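Local coordinates for reticulocyte binding protein (Streptococcus agalactiae COH1, PDB 3FAW) that probably hydrolyses the alpha-1,6 branch linkages of pullulan and related alpha-glucans, as a cell-wall-anchored pullulanase of group B Streptococcus, at residues Y408-M412 with G428-S434. Sequence-based numbering, arbitrary orientation. Where two conformers were deposited one is given.
Sequences YYHFM and GTTHAMS
The imidazole of His431 lies between the rings of Tyr408 and Phe411. One edge of it faces the Tyr408 ring, with the planes at 58°, while the edge of Phe411 is turned in an offset, nearly perpendicular manner toward the imidazole's own face. A flat ring with two nitrogens suits this place. ND1 gives its proton almost in the ring plane to Tyr408 O at 2.5 Å, a short bond meeting the carbonyl nearly end-on, and NE2 reaches Asp494; bonds at both nitrogens fix the rotation of the ring, and the aspartate may favour a protonated imidazole. Trp122 of helix 122-129 stacks on it as well.

Tyr408 swings its ring away from its own backbone N (chi1 177°) and runs alongside His431 in the opposite direction, bringing its hydroxyl to the start of helix 432-449. There the OH accepts a nearly straight bond from Met433 N (2.7 Å) and also pairs with Asp126, whose carboxylate further binds Ala432 N. Aromatic carbon CE2 meanwhile packs on Met433 CB at 3.8 Å.

Phe411 lays its ring over Gly428, whose CA sits 3.4 Å from the ring centroid in a CH-pi contact only 7° off the normal. Having no side chain, Gly428 can bring its CA up against the ring and the Phe411 backbone. Buried Tyr409 O is gripped twice in its carbonyl plane, by Gly428 N (2.9 Å) and by the small hydroxyl of Ser434 (2.7 Å).

Gly428 to His431 form a type I turn that delivers His431 to the N-cap position of helix 432-449. Tyr408, Phe411 and His431 thus form an aromatic cluster at a helix N-terminus, within the connection between barrel strands 385-390 and 453-456 of the alpha-amylase-type TIM-barrel domain.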
loop_
_atom_site.group_PDB
_atom_site.type_symbol
_atom_site.label_atom_id
_atom_site.label_comp_id
_atom_site.label_asym_id
_atom_site.label_seq_id
_atom_site.Cartn_x
_atom_site.Cartn_y
_atom_site.Cartn_z
ATOM N N TYR A 408 -11.309 3.428 -21.574
ATOM C CA TYR A 408 -9.908 3.858 -21.628
ATOM C C TYR A 408 -9.104 3.661 -20.333
ATOM O O TYR A 408 -8.087 2.966 -20.332
ATOM C CB TYR A 408 -9.776 5.329 -22.063
ATOM C CG TYR A 408 -8.325 5.737 -22.036
ATOM C CD1 TYR A 408 -7.499 5.487 -23.125
ATOM C CD2 TYR A 408 -7.760 6.294 -20.889
ATOM C CE1 TYR A 408 -6.163 5.810 -23.091
ATOM C CE2 TYR A 408 -6.428 6.615 -20.841
ATOM C CZ TYR A 408 -5.625 6.372 -21.944
ATOM O OH TYR A 408 -4.289 6.690 -21.906
ATOM N N TYR A 409 -9.539 4.313 -19.260
ATOM C CA TYR A 409 -8.735 4.429 -18.032
ATOM C C TYR A 409 -8.461 3.093 -17.349
ATOM O O TYR A 409 -7.388 2.884 -16.778
ATOM C CB TYR A 409 -9.417 5.361 -17.021
ATOM C CG TYR A 409 -9.116 6.835 -17.207
ATOM C CD1 TYR A 409 -7.836 7.337 -16.980
ATOM C CD2 TYR A 409 -10.119 7.733 -17.571
ATOM C CE1 TYR A 409 -7.557 8.687 -17.129
ATOM C CE2 TYR A 409 -9.849 9.086 -17.723
ATOM C CZ TYR A 409 -8.567 9.555 -17.498
ATOM O OH TYR A 409 -8.293 10.895 -17.636
ATOM N N HIS A 410 -9.439 2.195 -17.398
ATOM C CA HIS A 410 -9.316 0.911 -16.720
ATOM C C HIS A 410 -8.739 -0.154 -17.649
ATOM O O HIS A 410 -8.815 -0.029 -18.876
ATOM C CB HIS A 410 -10.676 0.456 -16.188
ATOM C CG HIS A 410 -11.354 1.469 -15.316
ATOM N ND1 HIS A 410 -12.498 2.136 -15.697
ATOM C CD2 HIS A 410 -11.042 1.930 -14.081
ATOM C CE1 HIS A 410 -12.864 2.962 -14.733
ATOM N NE2 HIS A 410 -11.999 2.857 -13.741
ATOM N N PHE A 411 -8.151 -1.190 -17.056
ATOM C CA PHE A 411 -7.863 -2.420 -17.789
ATOM C C PHE A 411 -9.200 -2.948 -18.306
ATOM O O PHE A 411 -10.215 -2.851 -17.616
ATOM C CB PHE A 411 -7.198 -3.476 -16.907
ATOM C CG PHE A 411 -5.735 -3.236 -16.638
ATOM C CD1 PHE A 411 -4.846 -2.976 -17.675
ATOM C CD2 PHE A 411 -5.236 -3.315 -15.338
ATOM C CE1 PHE A 411 -3.495 -2.774 -17.423
ATOM C CE2 PHE A 411 -3.880 -3.113 -15.078
ATOM C CZ PHE A 411 -3.009 -2.845 -16.124
ATOM N N MET A 412 -9.196 -3.488 -19.521
ATOM C CA MET A 412 -10.434 -3.803 -20.221
ATOM C C MET A 412 -10.512 -5.240 -20.721
ATOM O O MET A 412 -9.494 -5.882 -20.991
ATOM C CB MET A 412 -10.604 -2.859 -21.412
ATOM C CG MET A 412 -11.213 -1.507 -21.066
ATOM S SD MET A 412 -11.249 -0.414 -22.502
ATOM C CE MET A 412 -9.497 -0.093 -22.707
ATOM N N GLY A 428 -5.801 0.920 -15.418
ATOM C CA GLY A 428 -4.942 0.278 -16.418
ATOM C C GLY A 428 -3.688 1.080 -16.688
ATOM O O GLY A 428 -3.632 1.850 -17.649
ATOM N N THR A 429 -2.671 0.890 -15.850
ATOM C CA THR A 429 -1.507 1.785 -15.844
ATOM C C THR A 429 -0.523 1.573 -16.998
ATOM O O THR A 429 0.524 2.211 -17.029
ATOM C CB THR A 429 -0.756 1.727 -14.490
ATOM O OG1 THR A 429 -0.410 0.370 -14.186
ATOM C CG2 THR A 429 -1.627 2.314 -13.369
ATOM N N THR A 430 -0.856 0.687 -17.939
ATOM C CA THR A 430 -0.156 0.615 -19.222
ATOM C C THR A 430 -0.695 1.671 -20.201
ATOM O O THR A 430 -0.037 2.007 -21.182
ATOM C CB THR A 430 -0.280 -0.788 -19.866
ATOM O OG1 THR A 430 -1.662 -1.139 -20.018
ATOM C CG2 THR A 430 0.409 -1.835 -19.005
ATOM N N HIS A 431 -1.891 2.190 -19.918
ATOM C CA HIS A 431 -2.527 3.210 -20.753
ATOM C C HIS A 431 -1.957 4.574 -20.361
ATOM O O HIS A 431 -1.831 4.877 -19.181
ATOM C CB HIS A 431 -4.058 3.178 -20.595
ATOM C CG HIS A 431 -4.654 1.805 -20.731
ATOM N ND1 HIS A 431 -5.991 1.548 -20.511
ATOM C CD2 HIS A 431 -4.092 0.612 -21.048
ATOM C CE1 HIS A 431 -6.228 0.260 -20.693
ATOM N NE2 HIS A 431 -5.093 -0.329 -21.024
ATOM N N ALA A 432 -1.617 5.386 -21.361
ATOM C CA ALA A 432 -0.790 6.586 -21.161
ATOM C C ALA A 432 -1.295 7.574 -20.101
ATOM O O ALA A 432 -0.521 8.014 -19.239
ATOM C CB ALA A 432 -0.588 7.314 -22.497
ATOM N N MET A 433 -2.573 7.942 -20.162
ATOM C CA MET A 433 -3.115 8.932 -19.227
ATOM C C MET A 433 -3.411 8.309 -17.858
ATOM O O MET A 433 -3.436 9.011 -16.848
ATOM C CB MET A 433 -4.359 9.607 -19.805
ATOM C CG MET A 433 -4.155 10.255 -21.173
ATOM S SD MET A 433 -2.819 11.465 -21.245
ATOM C CE MET A 433 -1.434 10.439 -21.725
ATOM N N SER A 434 -3.621 6.993 -17.829
ATOM C CA SER A 434 -3.736 6.250 -16.570
ATOM C C SER A 434 -2.363 6.134 -15.904
ATOM O O SER A 434 -2.243 6.255 -14.684
ATOM C CB SER A 434 -4.303 4.853 -16.812
ATOM O OG SER A 434 -5.629 4.912 -17.310
#